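Ribose-phosphate pyrophosphokinase (Thermus thermophilus, PDB 7PN0) probably catalyses the transfer of the ATP diphosphate to ribose 5-phosphate, making phosphoribosyl diphosphate, and is seen here with ADP bound. Local coordinates at residues I88-Y93 and A246-Y251; T127-Q132 and V217-S222. All coordinates share one frame; numbering follows the deposited sequence.

Contact 1: I88-Y93 and A246-Y251; sequences IPYFSY and ATHGVY. With ADP (adenosine-5'-diphosphate), chain C.
Tyr90 and His248 bring their CA atoms to 6.6 Å, where the loop after strand 83-88 meets the short strand 248-249, beside the corner the chain turns at Thr247. Side chains make most of the contact. Tyr90 has its CG anti to the backbone N (chi1 175°), and this carries the ring across to His248. Its CD1 sits over the centre of the imidazole, 3.2 Å from His248 CG. The two rings are tilted 40° to each other, so they meet obliquely. Thr247 CG2 covers the other face of the imidazole. His248 CB makes an off-centre CH-pi contact with the phenol ring, 4.1 Å from its centroid. The backbone N of Ser92 lies over the opposite face of that ring. Further out, Val250 CG2 packs on the phenol end, 3.5 Å from Tyr90 CE2. Pro89 O approaches the edge of the imidazole near its plane, 3.3 Å from His248 CE1. The buried Tyr90 OH and both imidazole nitrogens have partners. Tyr90 OH is hydrogen-bonded to Glu220, His248 ND1 to Thr272 and His248 NE2 to the carbonyl of Thr127. With an alanine at Tyr90, one face of His248 would probably be uncovered and Glu220 OE2 would lose its hydroxyl partner. Ser92 and Tyr93, next along the loop, line the adenine end of the ADP pocket, and Ser92 O comes 3.7 Å from ADP N6. Such strand-end loops meeting between two PRTase-like domains are in keeping with the two-domain fold of this synthase family.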
loop_
_atom_site.group_PDB
_atom_site.type_symbol
_atom_site.label_atom_id
_atom_site.label_comp_id
_atom_site.label_asym_id
_atom_site.label_seq_id
_atom_site.Cartn_x
_atom_site.Cartn_y
_atom_site.Cartn_z
ATOM N N ILE A 88 15.643 -14.038 -12.474
ATOM C CA ILE A 88 14.701 -15.083 -12.946
ATOM C C ILE A 88 15.051 -15.292 -14.400
ATOM O O ILE A 88 14.459 -14.673 -15.281
ATOM C CB ILE A 88 13.223 -14.659 -12.787
ATOM C CG1 ILE A 88 12.932 -14.244 -11.345
ATOM C CG2 ILE A 88 12.327 -15.779 -13.273
ATOM C CD1 ILE A 88 11.523 -13.694 -11.155
ATOM N N PRO A 89 16.017 -16.177 -14.698
ATOM C CA PRO A 89 16.468 -16.339 -16.081
ATOM C C PRO A 89 15.349 -16.851 -16.987
ATOM O O PRO A 89 15.231 -16.332 -18.088
ATOM C CB PRO A 89 17.647 -17.316 -15.983
ATOM C CG PRO A 89 18.095 -17.189 -14.578
ATOM C CD PRO A 89 16.844 -16.935 -13.743
ATOM N N TYR A 90 14.503 -17.757 -16.502
ATOM C CA TYR A 90 13.318 -18.227 -17.249
ATOM C C TYR A 90 12.061 -18.036 -16.395
ATOM O O TYR A 90 11.909 -18.720 -15.419
ATOM C CB TYR A 90 13.426 -19.681 -17.665
ATOM C CG TYR A 90 12.185 -20.251 -18.324
ATOM C CD1 TYR A 90 11.537 -19.578 -19.349
ATOM C CD2 TYR A 90 11.616 -21.435 -17.877
ATOM C CE1 TYR A 90 10.366 -20.076 -19.919
ATOM C CE2 TYR A 90 10.459 -21.958 -18.440
ATOM C CZ TYR A 90 9.825 -21.266 -19.458
ATOM O OH TYR A 90 8.713 -21.791 -20.047
ATOM N N PHE A 91 11.184 -17.158 -16.850
ATOM C CA PHE A 91 9.917 -16.824 -16.172
ATOM C C PHE A 91 8.807 -17.523 -16.959
ATOM O O PHE A 91 8.236 -16.910 -17.864
ATOM C CB PHE A 91 9.717 -15.317 -16.078
ATOM C CG PHE A 91 8.480 -14.922 -15.329
ATOM C CD1 PHE A 91 7.998 -15.681 -14.261
ATOM C CD2 PHE A 91 7.757 -13.806 -15.698
ATOM C CE1 PHE A 91 6.880 -15.297 -13.548
ATOM C CE2 PHE A 91 6.620 -13.435 -14.987
ATOM C CZ PHE A 91 6.197 -14.165 -13.904
ATOM N N SER A 92 8.586 -18.797 -16.633
ATOM C CA SER A 92 7.643 -19.676 -17.388
ATOM C C SER A 92 6.258 -19.032 -17.416
ATOM O O SER A 92 5.553 -19.127 -18.456
ATOM C CB SER A 92 7.600 -21.043 -16.782
ATOM O OG SER A 92 6.986 -21.054 -15.492
ATOM N N TYR A 93 5.843 -18.446 -16.289
ATOM C CA TYR A 93 4.460 -17.932 -16.178
ATOM C C TYR A 93 4.261 -16.674 -17.021
ATOM O O TYR A 93 3.081 -16.200 -17.085
ATOM C CB TYR A 93 4.027 -17.742 -14.728
ATOM C CG TYR A 93 3.598 -18.994 -14.004
ATOM C CD1 TYR A 93 2.332 -19.538 -14.223
ATOM C CD2 TYR A 93 4.444 -19.634 -13.108
ATOM C CE1 TYR A 93 1.889 -20.663 -13.550
ATOM C CE2 TYR A 93 4.021 -20.762 -12.427
ATOM C CZ TYR A 93 2.739 -21.265 -12.631
ATOM O OH TYR A 93 2.342 -22.391 -11.992
ATOM N N ALA A 246 16.374 -21.534 -29.487
ATOM C CA ALA A 246 15.433 -20.840 -28.590
ATOM C C ALA A 246 16.241 -20.268 -27.446
ATOM O O ALA A 246 17.382 -20.765 -27.217
ATOM C CB ALA A 246 14.362 -21.785 -28.082
ATOM N N THR A 247 15.662 -19.338 -26.698
ATOM C CA THR A 247 16.292 -18.906 -25.427
ATOM C C THR A 247 16.173 -20.016 -24.384
ATOM O O THR A 247 17.221 -20.459 -23.816
ATOM C CB THR A 247 15.736 -17.578 -24.914
ATOM O OG1 THR A 247 15.949 -16.576 -25.924
ATOM C CG2 THR A 247 16.430 -17.233 -23.628
ATOM N N HIS A 248 14.947 -20.448 -24.114
ATOM C CA HIS A 248 14.627 -21.320 -22.966
ATOM C C HIS A 248 14.437 -22.751 -23.461
ATOM O O HIS A 248 13.439 -23.025 -24.196
ATOM C CB HIS A 248 13.388 -20.797 -22.238
ATOM C CG HIS A 248 13.451 -19.336 -21.924
ATOM N ND1 HIS A 248 14.386 -18.817 -21.052
ATOM C CD2 HIS A 248 12.648 -18.310 -22.289
ATOM C CE1 HIS A 248 14.193 -17.517 -20.933
ATOM N NE2 HIS A 248 13.148 -17.165 -21.695
ATOM N N GLY A 249 15.365 -23.610 -23.064
ATOM C CA GLY A 249 15.360 -25.044 -23.372
ATOM C C GLY A 249 14.698 -25.754 -22.234
ATOM O O GLY A 249 15.401 -26.255 -21.325
ATOM N N VAL A 250 13.367 -25.733 -22.247
ATOM C CA VAL A 250 12.580 -26.254 -21.111
ATOM C C VAL A 250 12.514 -27.799 -21.238
ATOM O O VAL A 250 12.808 -28.495 -20.244
ATOM C CB VAL A 250 11.210 -25.569 -21.050
ATOM C CG1 VAL A 250 10.470 -26.022 -19.814
ATOM C CG2 VAL A 250 11.320 -24.047 -21.129
ATOM N N TYR A 251 12.272 -28.321 -22.438
ATOM C CA TYR A 251 12.513 -29.760 -22.792
ATOM C C TYR A 251 11.757 -30.680 -21.822
ATOM O O TYR A 251 12.348 -31.472 -21.056
ATOM C CB TYR A 251 14.014 -30.051 -22.784
ATOM C CG TYR A 251 14.836 -29.269 -23.773
ATOM C CD1 TYR A 251 14.425 -29.089 -25.079
ATOM C CD2 TYR A 251 16.074 -28.764 -23.418
ATOM C CE1 TYR A 251 15.242 -28.483 -26.020
ATOM C CE2 TYR A 251 16.871 -28.102 -24.329
ATOM C CZ TYR A 251 16.457 -27.949 -25.633
ATOM O OH TYR A 251 17.259 -27.308 -26.534
HETATM P PB ADP C . 0.946 -17.957 -27.166
HETATM O O1B ADP C . 1.688 -16.924 -28.026
HETATM O O2B ADP C . 0.994 -17.627 -25.692
HETATM O O3B ADP C . 1.251 -19.415 -27.448
HETATM P PA ADP C . -1.763 -18.198 -26.757
HETATM O O1A ADP C . -1.861 -17.241 -25.608
HETATM O O2A ADP C . -2.961 -18.384 -27.625
HETATM O O3A ADP C . -0.552 -17.765 -27.688
HETATM O "O5'" ADP C . -1.200 -19.633 -26.240
HETATM C "C5'" ADP C . -1.221 -19.972 -24.820
HETATM C "C4'" ADP C . -1.590 -21.429 -24.609
HETATM O "O4'" ADP C . -0.716 -21.973 -23.576
HETATM C "C3'" ADP C . -3.016 -21.707 -24.104
HETATM O "O3'" ADP C . -3.961 -20.678 -24.385
HETATM C "C2'" ADP C . -2.832 -21.627 -22.593
HETATM O "O2'" ADP C . -3.826 -22.367 -21.936
HETATM C "C1'" ADP C . -1.434 -22.210 -22.395
HETATM N N9 ADP C . -0.710 -21.607 -21.274
HETATM C C8 ADP C . -1.054 -20.486 -20.542
HETATM N N7 ADP C . -0.219 -20.220 -19.559
HETATM C C5 ADP C . 0.721 -21.237 -19.640
HETATM C C6 ADP C . 1.861 -21.536 -18.877
HETATM N N6 ADP C . 2.272 -20.771 -17.866
HETATM N N1 ADP C . 2.595 -22.634 -19.212
HETATM C C2 ADP C . 2.183 -23.364 -20.257
HETATM N N3 ADP C . 1.139 -23.167 -21.055
HETATM C C4 ADP C . 0.424 -22.095 -20.686
#

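Contact 2: T127-Q132 and V217-S222. With ADP (adenosine-5'-diphosphate), chain C; SO4 (sulfate ion), chain D; SO4 (sulfate ion), chain F.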
loop_
_atom_site.group_PDB
_atom_site.type_symbol
_atom_site.label_atom_id
_atom_site.label_comp_id
_atom_site.label_asym_id
_atom_site.label_seq_id
_atom_site.Cartn_x
_atom_site.Cartn_y
_atom_site.Cartn_z
ATOM N N THR A 127 14.351 -12.880 -22.260
ATOM C CA THR A 127 13.351 -13.393 -23.222
ATOM C C THR A 127 12.018 -13.701 -22.515
ATOM O O THR A 127 11.558 -14.883 -22.506
ATOM C CB THR A 127 13.909 -14.581 -24.012
ATOM O OG1 THR A 127 15.205 -14.264 -24.535
ATOM C CG2 THR A 127 12.967 -14.963 -25.134
ATOM N N LEU A 128 11.305 -12.674 -22.061
ATOM C CA LEU A 128 9.890 -12.842 -21.614
ATOM C C LEU A 128 9.044 -13.330 -22.779
ATOM O O LEU A 128 9.299 -12.922 -23.914
ATOM C CB LEU A 128 9.342 -11.529 -21.095
ATOM C CG LEU A 128 9.954 -11.114 -19.775
ATOM C CD1 LEU A 128 9.579 -9.689 -19.475
ATOM C CD2 LEU A 128 9.518 -12.055 -18.661
ATOM N N HIS A 129 8.122 -14.237 -22.508
ATOM C CA HIS A 129 7.226 -14.831 -23.527
ATOM C C HIS A 129 6.520 -13.727 -24.314
ATOM O O HIS A 129 6.415 -13.832 -25.545
ATOM C CB HIS A 129 6.209 -15.750 -22.857
ATOM C CG HIS A 129 5.223 -16.270 -23.846
ATOM N ND1 HIS A 129 5.597 -17.183 -24.841
ATOM C CD2 HIS A 129 3.921 -15.958 -24.060
ATOM C CE1 HIS A 129 4.529 -17.435 -25.589
ATOM N NE2 HIS A 129 3.489 -16.717 -25.122
ATOM N N SER A 130 6.060 -12.683 -23.629
ATOM C CA SER A 130 5.500 -11.488 -24.294
ATOM C C SER A 130 6.110 -10.254 -23.656
ATOM O O SER A 130 6.312 -10.220 -22.448
ATOM C CB SER A 130 4.005 -11.496 -24.281
ATOM O OG SER A 130 3.464 -11.178 -22.980
ATOM N N PRO A 131 6.377 -9.202 -24.441
ATOM C CA PRO A 131 6.982 -7.998 -23.880
ATOM C C PRO A 131 6.044 -7.208 -22.957
ATOM O O PRO A 131 6.541 -6.498 -22.087
ATOM C CB PRO A 131 7.343 -7.226 -25.146
ATOM C CG PRO A 131 6.231 -7.599 -26.109
ATOM C CD PRO A 131 6.092 -9.087 -25.892
ATOM N N GLN A 132 4.731 -7.400 -23.077
ATOM C CA GLN A 132 3.749 -6.721 -22.183
ATOM C C GLN A 132 3.933 -7.187 -20.741
ATOM O O GLN A 132 3.558 -6.442 -19.827
ATOM C CB GLN A 132 2.315 -6.981 -22.629
ATOM C CG GLN A 132 1.957 -6.289 -23.916
ATOM C CD GLN A 132 2.380 -7.035 -25.158
ATOM O OE1 GLN A 132 2.885 -8.162 -25.134
ATOM N NE2 GLN A 132 2.121 -6.396 -26.269
ATOM N N VAL A 217 13.683 -19.968 -35.002
ATOM C CA VAL A 217 14.049 -19.437 -33.661
ATOM C C VAL A 217 12.746 -19.258 -32.900
ATOM O O VAL A 217 11.726 -18.845 -33.529
ATOM C CB VAL A 217 14.901 -18.165 -33.768
ATOM C CG1 VAL A 217 14.188 -17.044 -34.537
ATOM C CG2 VAL A 217 15.377 -17.691 -32.403
ATOM N N ASP A 218 12.768 -19.585 -31.617
ATOM C CA ASP A 218 11.594 -19.343 -30.751
ATOM C C ASP A 218 12.049 -18.761 -29.416
ATOM O O ASP A 218 13.257 -18.798 -29.116
ATOM C CB ASP A 218 10.768 -20.615 -30.582
ATOM C CG ASP A 218 9.277 -20.334 -30.386
ATOM O OD1 ASP A 218 8.866 -19.156 -30.557
ATOM O OD2 ASP A 218 8.535 -21.287 -30.087
ATOM N N ASP A 219 11.110 -18.267 -28.612
ATOM C CA ASP A 219 11.467 -17.836 -27.233
ATOM C C ASP A 219 11.812 -19.090 -26.422
ATOM O O ASP A 219 12.748 -19.066 -25.579
ATOM C CB ASP A 219 10.350 -16.994 -26.597
ATOM C CG ASP A 219 9.009 -17.695 -26.471
ATOM O OD1 ASP A 219 8.588 -18.321 -27.464
ATOM O OD2 ASP A 219 8.371 -17.625 -25.371
ATOM N N GLU A 220 11.052 -20.164 -26.597
ATOM C CA GLU A 220 11.255 -21.354 -25.763
ATOM C C GLU A 220 10.910 -22.605 -26.565
ATOM O O GLU A 220 10.239 -22.507 -27.543
ATOM C CB GLU A 220 10.413 -21.327 -24.489
ATOM C CG GLU A 220 8.923 -21.229 -24.708
ATOM C CD GLU A 220 8.152 -21.480 -23.436
ATOM O OE1 GLU A 220 7.401 -22.492 -23.397
ATOM O OE2 GLU A 220 8.294 -20.665 -22.475
ATOM N N ILE A 221 11.487 -23.713 -26.129
ATOM C CA ILE A 221 11.099 -25.089 -26.523
ATOM C C ILE A 221 10.678 -25.793 -25.239
ATOM O O ILE A 221 11.530 -25.971 -24.331
ATOM C CB ILE A 221 12.262 -25.782 -27.236
ATOM C CG1 ILE A 221 12.676 -25.026 -28.498
ATOM C CG2 ILE A 221 11.907 -27.217 -27.543
ATOM C CD1 ILE A 221 14.128 -25.221 -28.858
ATOM N N SER A 222 9.393 -26.119 -25.143
ATOM C CA SER A 222 8.810 -26.909 -24.042
ATOM C C SER A 222 8.708 -28.374 -24.467
ATOM O O SER A 222 9.639 -29.149 -24.145
ATOM C CB SER A 222 7.498 -26.299 -23.578
ATOM O OG SER A 222 6.587 -26.091 -24.661
HETATM P PB ADP C . 0.946 -17.957 -27.166
HETATM O O1B ADP C . 1.688 -16.924 -28.026
HETATM O O2B ADP C . 0.994 -17.627 -25.692
HETATM O O3B ADP C . 1.251 -19.415 -27.448
HETATM P PA ADP C . -1.763 -18.198 -26.757
HETATM O O1A ADP C . -1.861 -17.241 -25.608
HETATM O O2A ADP C . -2.961 -18.384 -27.625
HETATM O O3A ADP C . -0.552 -17.765 -27.688
HETATM O "O5'" ADP C . -1.200 -19.633 -26.240
HETATM C "C5'" ADP C . -1.221 -19.972 -24.820
HETATM C "C4'" ADP C . -1.590 -21.429 -24.609
HETATM O "O4'" ADP C . -0.716 -21.973 -23.576
HETATM C "C3'" ADP C . -3.016 -21.707 -24.104
HETATM O "O3'" ADP C . -3.961 -20.678 -24.385
HETATM C "C2'" ADP C . -2.832 -21.627 -22.593
HETATM O "O2'" ADP C . -3.826 -22.367 -21.936
HETATM C "C1'" ADP C . -1.434 -22.210 -22.395
HETATM N N9 ADP C . -0.710 -21.607 -21.274
HETATM C C8 ADP C . -1.054 -20.486 -20.542
HETATM N N7 ADP C . -0.219 -20.220 -19.559
HETATM C C5 ADP C . 0.721 -21.237 -19.640
HETATM C C6 ADP C . 1.861 -21.536 -18.877
HETATM N N6 ADP C . 2.272 -20.771 -17.866
HETATM N N1 ADP C . 2.595 -22.634 -19.212
HETATM C C2 ADP C . 2.183 -23.364 -20.257
HETATM N N3 ADP C . 1.139 -23.167 -21.055
HETATM C C4 ADP C . 0.424 -22.095 -20.686
HETATM S S SO4 D . 7.671 -25.776 -28.751
HETATM O O1 SO4 D . 8.489 -26.146 -29.908
HETATM O O2 SO4 D . 7.836 -24.365 -28.501
HETATM O O3 SO4 D . 6.276 -26.040 -29.066
HETATM O O4 SO4 D . 8.095 -26.493 -27.571
HETATM S S SO4 F . 14.494 -11.704 -27.149
HETATM O O1 SO4 F . 14.978 -10.354 -27.293
HETATM O O2 SO4 F . 15.491 -12.456 -26.416
HETATM O O3 SO4 F . 14.298 -12.328 -28.480
HETATM O O4 SO4 F . 13.278 -11.709 -26.410
#
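Segment 217-222 probably belongs to the ribose-phosphate loop of the PRTase-like fold, as its acidic run Asp218-Glu220 suggests, and it sets Asp219 against His129 of the ADP pocket. The two residues form a His-carboxylate hydrogen bond. His129 ND1 donates to Asp219 OD2 at 2.9 Å, with an N-H...O angle of 158°. The oxygen is met on its syn side but 31° out of the carboxylate plane, while it lies close to the plane of the imidazole. Ring and carboxylate are turned 46° apart. The extended first torsion of His129 sends its ring out toward the nucleotide. Its other nitrogen, NE2, donates to ADP O2B at 2.7 Å. The imidazole is thus held at both nitrogens, one by a carboxylate and one by the terminal phosphate, and these two bonds fix its rotation. Asp219 acts as a second-shell residue that positions His129 towards the beta-phosphate.

On the aliphatic part of the same aspartate, Thr127 CG2 packs on Asp219 CB at 3.6 Å. Thr127 OG1 donates to O2 of a sulfate in chain F, probably from the crystallisation liquor, at 2.6 Å. Arg175 of helix 173-183 touches both residues, and its NE bonds to the same sulfate. Glu220 turns its OE1 to a salt bridge with Arg95, another residue of the ADP pocket.

The second sulfate, in chain D and probably of the same origin, lies between the turn after strand 220-221 and the start of helix 225-236, bound by the backbone amides of Ala224, Ser226 and Leu227, consistent with the place of the ribose 5-phosphate group in this family. From the strand side, Ser222 N donates to O4 of the chain D sulfate at 2.8 Å.

How the contacts relate
From the N terminus, the chain leaves strand 83-88 into the first segment of contact 1. It then passes through helix 107-118 and strand 122-126 to reach 127-132. Segment 217-222 returns to that second loop and closes contact 2. Segment 246-251 follows and closes contact 1 outside it, so contact 2 is nested within contact 1. Strands 83-88 and 122-126 are neighbours in the parallel five-stranded sheet; strands 213-218 and 241-246 are neighbours in the mixed sheet. The contacts therefore join the two sheets. Strands 220-221 and 248-249 pair in parallel, with Val250 N probably bonded to Ile221 O. Both contacts reach ADP.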